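Local atomic coordinates of catechol 1,2-dioxygenase (Acinetobacter sp., PDB entry 1DMH), a protein that catalyses the iron(III)-dependent intradiol cleavage of catechol by O2 to cis,cis-muconate, the first step of its breakdown through the beta-ketoadipate pathway. Residues A[206-209]-A[210-214]; A[73-77]-A[78-82]; A[25-28]-A[29-32]. All coordinates share one frame; numbering follows the deposited sequence.

Contact 1 of 3, residues A[206-209]-A[210-214]; sequences GPTQ and QLLNQ. With LIO ([1-pentadecanoyl-2-decanoyl-glycerol-3-yl]phosphonyl choline), chain E.
Two turns of the short helix 207-214 make up this contact, which starts where Gly206, at the N-cap position, accepts the first bond of the helix: Gln210 N reaches Gly206 O at 3.0 Å. Pro207 suits the first helical position, where a backbone N-H is not needed. The ladder continues from Leu211 N to Pro207 O, from Leu212 N to Thr208 O at 2.9 Å with a nearly straight N-H...O angle of 172°, and from Asn213 N to Gln209 O at 2.8 Å, a rung bent more sharply. Side chains follow the same spacing. Thr208 and Leu212 lie side by side and point the same way, the methyl CG2 of Thr208 being 4.0 Å from CD1 of Leu212. That methyl is anti to the backbone N (chi1 -61° for OG1), which puts OG1 beside the N and directs it to Glu70, its hydrogen-bond partner. Gln210 folds back over the start of the helix through its bent aliphatic chain, CG lying 3.0 Å from Gly206 O. On another side Leu211 turns its branch to the lipid, CG standing 4.2 Å from the acyl carbon C34, and packs on Tyr61 and on Val30 of the second subunit. Pro207 O also accepts a hydrogen bond from Tyr61 OH, so a carbonyl in the first turn serves two donors. Four main-chain bonds thus hold the helix, while Leu211 gives the acyl chain an apolar side and Gln214 OE1 lies 3.6 Å from O3P, the phosphate oxygen linked to the glycerol.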
# COMPACT_ATOMS: atom_id res chain seq x y z
N GLY A 206 -4.10 -14.71 -0.55
CA GLY A 206 -3.95 -13.31 -0.20
C GLY A 206 -2.71 -12.68 -0.80
O GLY A 206 -1.81 -13.39 -1.27
N PRO A 207 -2.64 -11.34 -0.85
CA PRO A 207 -1.47 -10.65 -1.41
C PRO A 207 -0.11 -10.95 -0.73
O PRO A 207 0.94 -10.95 -1.38
CB PRO A 207 -1.88 -9.17 -1.33
CG PRO A 207 -2.87 -9.15 -0.15
CD PRO A 207 -3.69 -10.36 -0.49
N THR A 208 -0.11 -11.21 0.58
CA THR A 208 1.15 -11.47 1.25
C THR A 208 1.74 -12.77 0.71
O THR A 208 2.91 -12.82 0.32
CB THR A 208 0.98 -11.55 2.81
OG1 THR A 208 0.48 -10.30 3.30
CG2 THR A 208 2.32 -11.82 3.48
N GLN A 209 0.93 -13.82 0.66
CA GLN A 209 1.43 -15.07 0.16
C GLN A 209 1.80 -14.97 -1.31
O GLN A 209 2.79 -15.57 -1.76
CB GLN A 209 0.41 -16.18 0.36
CG GLN A 209 0.98 -17.55 0.04
CD GLN A 209 2.19 -17.87 0.88
OE1 GLN A 209 3.29 -18.02 0.36
NE2 GLN A 209 1.99 -17.95 2.19
N GLN A 210 1.01 -14.22 -2.08
CA GLN A 210 1.33 -14.03 -3.49
C GLN A 210 2.73 -13.43 -3.65
O GLN A 210 3.50 -13.89 -4.49
CB GLN A 210 0.31 -13.12 -4.16
CG GLN A 210 -1.10 -13.68 -4.12
CD GLN A 210 -1.22 -15.00 -4.87
OE1 GLN A 210 -2.19 -15.76 -4.67
NE2 GLN A 210 -0.25 -15.28 -5.75
N LEU A 211 3.06 -12.40 -2.87
CA LEU A 211 4.38 -11.81 -2.99
C LEU A 211 5.45 -12.81 -2.52
O LEU A 211 6.48 -13.00 -3.20
CB LEU A 211 4.48 -10.53 -2.15
CG LEU A 211 5.39 -9.45 -2.75
CD1 LEU A 211 5.66 -8.39 -1.70
CD2 LEU A 211 6.67 -10.02 -3.26
N LEU A 212 5.24 -13.45 -1.37
CA LEU A 212 6.21 -14.41 -0.85
C LEU A 212 6.50 -15.51 -1.87
O LEU A 212 7.62 -15.98 -1.98
CB LEU A 212 5.73 -15.03 0.48
CG LEU A 212 5.71 -14.10 1.70
CD1 LEU A 212 4.94 -14.72 2.87
CD2 LEU A 212 7.17 -13.80 2.11
N ASN A 213 5.48 -15.89 -2.64
CA ASN A 213 5.67 -16.91 -3.66
C ASN A 213 6.69 -16.44 -4.67
O ASN A 213 7.55 -17.24 -5.09
CB ASN A 213 4.37 -17.22 -4.41
CG ASN A 213 3.41 -18.07 -3.60
OD1 ASN A 213 3.80 -18.71 -2.61
ND2 ASN A 213 2.14 -18.12 -4.05
N GLN A 214 6.61 -15.17 -5.06
CA GLN A 214 7.54 -14.60 -6.04
C GLN A 214 8.98 -14.56 -5.53
O GLN A 214 9.90 -14.44 -6.33
CB GLN A 214 7.12 -13.18 -6.41
CG GLN A 214 5.74 -13.05 -7.03
CD GLN A 214 5.63 -13.75 -8.37
OE1 GLN A 214 6.46 -13.54 -9.25
NE2 GLN A 214 4.60 -14.56 -8.53
C1 LIO E . 3.99 -10.75 -11.50
C2 LIO E . 4.33 -10.15 -10.30
C3 LIO E . 5.19 -9.10 -10.58
C4 LIO E . 2.35 -12.41 -15.10
C5 LIO E . 1.84 -13.80 -15.56
C6 LIO E . 0.46 -12.89 -17.39
C7 LIO E . 1.07 -15.21 -17.38
C8 LIO E . 2.74 -13.56 -17.85
C11 LIO E . 6.51 -7.54 -11.90
C12 LIO E . 6.75 -6.90 -10.51
C13 LIO E . 7.51 -5.59 -10.62
C14 LIO E . 7.30 -4.79 -9.34
C15 LIO E . 7.88 -3.38 -9.53
C16 LIO E . 7.39 -2.48 -8.41
C17 LIO E . 7.97 -1.07 -8.57
C18 LIO E . 8.14 -0.43 -7.19
C19 LIO E . 6.77 -0.19 -6.56
C20 LIO E . 6.45 1.29 -6.62
C21 LIO E . 5.39 1.59 -5.57
C22 LIO E . 4.99 3.06 -5.71
C23 LIO E . 3.80 3.36 -4.83
C24 LIO E . 3.42 4.83 -4.99
C25 LIO E . 1.90 4.95 -5.08
C31 LIO E . 3.20 -9.19 -8.08
C32 LIO E . 4.50 -8.74 -7.38
C33 LIO E . 4.39 -7.24 -7.01
C34 LIO E . 5.52 -6.87 -6.05
C35 LIO E . 5.56 -5.36 -5.84
C36 LIO E . 5.25 -5.05 -4.38
C37 LIO E . 6.00 -3.80 -3.92
C38 LIO E . 5.66 -3.53 -2.45
C39 LIO E . 6.94 -3.52 -1.61
C40 LIO E . 6.65 -2.90 -0.24
N LIO E . 1.53 -13.85 -17.04
O2 LIO E . 3.16 -9.83 -9.42
O3 LIO E . 5.65 -8.74 -11.92
O11 LIO E . 7.00 -7.09 -12.94
O31 LIO E . 2.12 -9.02 -7.49
O1P LIO E . 5.18 -11.98 -13.90
O2P LIO E . 4.14 -14.10 -13.20
O3P LIO E . 4.13 -12.19 -11.65
O4P LIO E . 2.70 -12.15 -13.70
P LIO E . 4.04 -12.60 -13.11

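Contact 2 of 3, residues A[73-77]-A[78-82]; sequences LLSPG and LGFDH. With MCT (4-methylcatechol), chain D.
At the edge of the Phe80 ring, in its plane, lies the carbonyl oxygen of Ser75, 3.7 Å from CD2; Tyr42 and Tyr55 of the second subunit also meet this ring, their planes at about 55° and 25° to it. The carbonyl belongs to a Schellman motif that ends helix 71-77. Gly79, with its positive phi, is the C-prime residue: its N donates to Pro76 O at 3.0 Å from above the carbonyl plane, and Phe80 N makes a weak bond of 3.3 Å to Ser75 O. The chain then enters helix 80-94, for which Gly79 is also the N-cap residue. One turn apart, Leu74 and Leu78 press together tightly, with CD2 of Leu74 only 3.4 Å from CG of Leu78, and the main chain of the same pair is joined by the bond from Leu78 N to Leu74 O. Ser75 OG, held anti to its own backbone nitrogen (chi1 -180°), extends to Asp81 and donates to OD1 at 2.7 Å, nearly in line with the C-O bond, tying the first turn of the new helix to the last of the old; it is bonded to Tyr55 OH of the second subunit as well. Asp81 runs alongside Pro76, its carboxylate carbon CG 3.4 Å from CB of the proline ring. Water 1 adds a further bridge, giving a hydrogen to Pro76 O and accepting one from His82 N. Leu73 and Pro76 face the substrate pocket: CD1 of Leu73 lies against the 4-methylcatechol ring, and CG of Pro76 comes to 3.2 Å from its methyl carbon C.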
# COMPACT_ATOMS: atom_id res chain seq x y z
N LEU A 73 0.60 -7.83 7.82
CA LEU A 73 0.98 -9.24 7.69
C LEU A 73 2.22 -9.26 6.76
O LEU A 73 3.18 -10.01 6.99
CB LEU A 73 -0.18 -10.03 7.09
CG LEU A 73 -0.03 -11.54 7.07
CD1 LEU A 73 0.07 -12.08 8.52
CD2 LEU A 73 -1.25 -12.14 6.35
N LEU A 74 2.21 -8.40 5.75
CA LEU A 74 3.35 -8.31 4.83
C LEU A 74 4.57 -7.69 5.56
O LEU A 74 5.71 -8.09 5.33
CB LEU A 74 3.05 -7.40 3.62
CG LEU A 74 3.67 -7.70 2.24
CD1 LEU A 74 3.94 -6.38 1.55
CD2 LEU A 74 4.85 -8.59 2.32
N SER A 75 4.31 -6.69 6.41
CA SER A 75 5.37 -6.02 7.15
C SER A 75 6.29 -7.03 7.83
O SER A 75 7.50 -7.04 7.58
CB SER A 75 4.76 -5.06 8.19
OG SER A 75 5.76 -4.38 8.92
N PRO A 76 5.76 -7.89 8.72
CA PRO A 76 6.68 -8.84 9.34
C PRO A 76 7.32 -9.83 8.35
O PRO A 76 8.46 -10.26 8.54
CB PRO A 76 5.81 -9.52 10.42
CG PRO A 76 4.41 -9.42 9.82
CD PRO A 76 4.41 -7.99 9.32
N GLY A 77 6.60 -10.15 7.27
CA GLY A 77 7.12 -11.09 6.27
C GLY A 77 8.33 -10.54 5.54
O GLY A 77 9.21 -11.28 5.12
N LEU A 78 8.39 -9.22 5.39
CA LEU A 78 9.52 -8.59 4.72
C LEU A 78 10.58 -8.15 5.74
O LEU A 78 11.49 -7.37 5.44
CB LEU A 78 9.03 -7.43 3.85
CG LEU A 78 8.13 -7.83 2.66
CD1 LEU A 78 7.65 -6.58 1.91
CD2 LEU A 78 8.89 -8.74 1.71
N GLY A 79 10.44 -8.65 6.97
CA GLY A 79 11.40 -8.40 8.03
C GLY A 79 11.38 -7.11 8.83
O GLY A 79 12.18 -6.99 9.77
N PHE A 80 10.51 -6.17 8.48
CA PHE A 80 10.45 -4.90 9.20
C PHE A 80 10.24 -5.03 10.70
O PHE A 80 10.95 -4.42 11.49
CB PHE A 80 9.37 -3.99 8.65
CG PHE A 80 9.67 -3.45 7.30
CD1 PHE A 80 10.47 -2.32 7.18
CD2 PHE A 80 9.14 -4.05 6.15
CE1 PHE A 80 10.74 -1.77 5.91
CE2 PHE A 80 9.40 -3.53 4.86
CZ PHE A 80 10.20 -2.38 4.73
N ASP A 81 9.25 -5.83 11.09
CA ASP A 81 8.96 -5.97 12.51
C ASP A 81 10.19 -6.45 13.28
O ASP A 81 10.52 -5.92 14.35
CB ASP A 81 7.80 -6.97 12.70
CG ASP A 81 6.52 -6.55 11.96
OD1 ASP A 81 6.61 -6.00 10.84
OD2 ASP A 81 5.42 -6.80 12.52
N HIS A 82 10.88 -7.45 12.74
CA HIS A 82 12.07 -7.98 13.40
C HIS A 82 13.19 -6.95 13.36
O HIS A 82 13.94 -6.83 14.31
CB HIS A 82 12.52 -9.28 12.73
CG HIS A 82 13.78 -9.83 13.31
ND1 HIS A 82 13.91 -10.11 14.66
CD2 HIS A 82 14.98 -10.10 12.75
CE1 HIS A 82 15.14 -10.53 14.90
NE2 HIS A 82 15.81 -10.53 13.75
C1 MCT D . 2.06 -12.79 12.16
C2 MCT D . 2.32 -12.74 13.54
C3 MCT D . 1.59 -13.59 14.39
O3 MCT D . 1.84 -13.56 15.74
C4 MCT D . 0.64 -14.47 13.90
O4 MCT D . -0.03 -15.29 14.78
C5 MCT D . 0.37 -14.54 12.56
C6 MCT D . 1.13 -13.65 11.64
C MCT D . 2.84 -11.86 11.21
O HOH W 1 9.63 -9.64 11.07

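Contact 3 of 3, residues A[25-28]-A[29-32]; sequences GGNP and RVKQ
The backbone runs extended through Gly25, Gly26 and Asn27, then winds into the first turn of helix 28-47, with Asn27 at the N-cap position. Gly26 adopts a positive phi of 95°, a conformation that glycine takes far more readily than other residues. Helical bonding opens with Lys31 N donating to Asn27 O at 2.9 Å and goes on with Gln32 N to Pro28 O, where the donor is tilted from the carbonyl plane. Lys31 turns back along the incoming loop: its first torsion (chi1 -61°) puts CG beside the backbone N, where it lies 3.3 Å from Asn27 O, and the fully extended chain carries NZ to Gly25 O, a hydrogen bond of 2.6 Å that meets the carbonyl nearly end-on. Gly20 O is a second acceptor for the same ammonium group, so one buried lysine ties two loop carbonyls to the helix start. The side chain of Asn27 crosses that of Val30 at about a right angle, its CB 3.9 Å from the methyl CG2 of Val30. Further round the helix, Arg29 bends at chi2 and lays its guanidinium edge against the amide of Gln32; NH1 donates to OE1 at 2.8 Å, close to the guanidinium plane. NH2 instead serves the second subunit, in a salt bridge with Glu54 and a hydrogen bond to Leu48 O. The contact therefore joins the loop after helix 9-18 to helix 28-47 at the dimer interface, where Asn27 and Val30 pack on Gln214 of helix 207-214 of the second subunit, and Asn27 also touches a bound phospholipid.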
# COMPACT_ATOMS: atom_id res chain seq x y z
N GLY A 25 2.49 25.29 4.33
CA GLY A 25 1.69 24.51 5.27
C GLY A 25 2.19 23.08 5.35
O GLY A 25 3.19 22.71 4.73
N GLY A 26 1.48 22.26 6.11
CA GLY A 26 1.90 20.88 6.24
C GLY A 26 2.77 20.54 7.44
O GLY A 26 3.09 21.40 8.27
N ASN A 27 3.17 19.27 7.52
CA ASN A 27 3.97 18.75 8.61
C ASN A 27 5.38 18.48 8.10
O ASN A 27 5.61 17.61 7.25
CB ASN A 27 3.28 17.47 9.11
CG ASN A 27 3.99 16.80 10.26
OD1 ASN A 27 3.40 15.97 10.95
ND2 ASN A 27 5.25 17.13 10.46
N PRO A 28 6.36 19.28 8.56
CA PRO A 28 7.76 19.17 8.16
C PRO A 28 8.36 17.78 8.30
O PRO A 28 9.20 17.37 7.49
CB PRO A 28 8.44 20.21 9.06
CG PRO A 28 7.48 20.31 10.25
CD PRO A 28 6.19 20.39 9.51
N ARG A 29 7.92 17.05 9.32
CA ARG A 29 8.43 15.69 9.52
C ARG A 29 7.93 14.78 8.40
O ARG A 29 8.68 13.98 7.84
CB ARG A 29 7.96 15.14 10.88
CG ARG A 29 8.35 13.68 11.16
CD ARG A 29 9.85 13.44 11.14
NE ARG A 29 10.17 12.11 11.64
CZ ARG A 29 11.39 11.56 11.63
NH1 ARG A 29 12.41 12.23 11.12
NH2 ARG A 29 11.58 10.33 12.14
N VAL A 30 6.64 14.89 8.08
CA VAL A 30 6.10 14.07 7.02
C VAL A 30 6.80 14.46 5.70
O VAL A 30 7.18 13.58 4.92
CB VAL A 30 4.56 14.24 6.92
CG1 VAL A 30 4.01 13.48 5.73
CG2 VAL A 30 3.92 13.72 8.21
N LYS A 31 6.98 15.75 5.44
CA LYS A 31 7.63 16.17 4.21
C LYS A 31 9.06 15.61 4.11
O LYS A 31 9.53 15.21 3.04
CB LYS A 31 7.68 17.69 4.13
CG LYS A 31 6.31 18.38 4.11
CD LYS A 31 6.53 19.88 4.00
CE LYS A 31 5.26 20.67 3.98
NZ LYS A 31 5.62 22.12 3.87
N GLN A 32 9.75 15.59 5.24
CA GLN A 32 11.11 15.08 5.30
C GLN A 32 11.16 13.61 4.90
O GLN A 32 12.01 13.20 4.12
CB GLN A 32 11.64 15.24 6.72
CG GLN A 32 12.97 14.62 6.96
CD GLN A 32 13.45 14.85 8.40
OE1 GLN A 32 12.84 14.35 9.37
NE2 GLN A 32 14.53 15.62 8.55

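How the contacts relate
Taken together, the three contacts illustrate how local helix chemistry changes with place: a regular helix start, a helix end joined to a new start, and a start anchored to a loop. Contact 2 is the most deeply buried, its centre about 9 Å from the centre of the chain; contact 1 is largely buried, whereas contact 3 is partly exposed, its centre about 30 Å from that point. Contacts 1 and 2 touch, joining helices 207-214 and 71-77. Contact 3 touches neither within the chain, yet its Val30 meets Leu211 of contact 1 across the dimer. Contact 1 rests mainly on main-chain bonds, contact 2 adds a Ser75-Asp81 bond and leucine packing, and contact 3 uses the charged ends of Lys31 and Arg29.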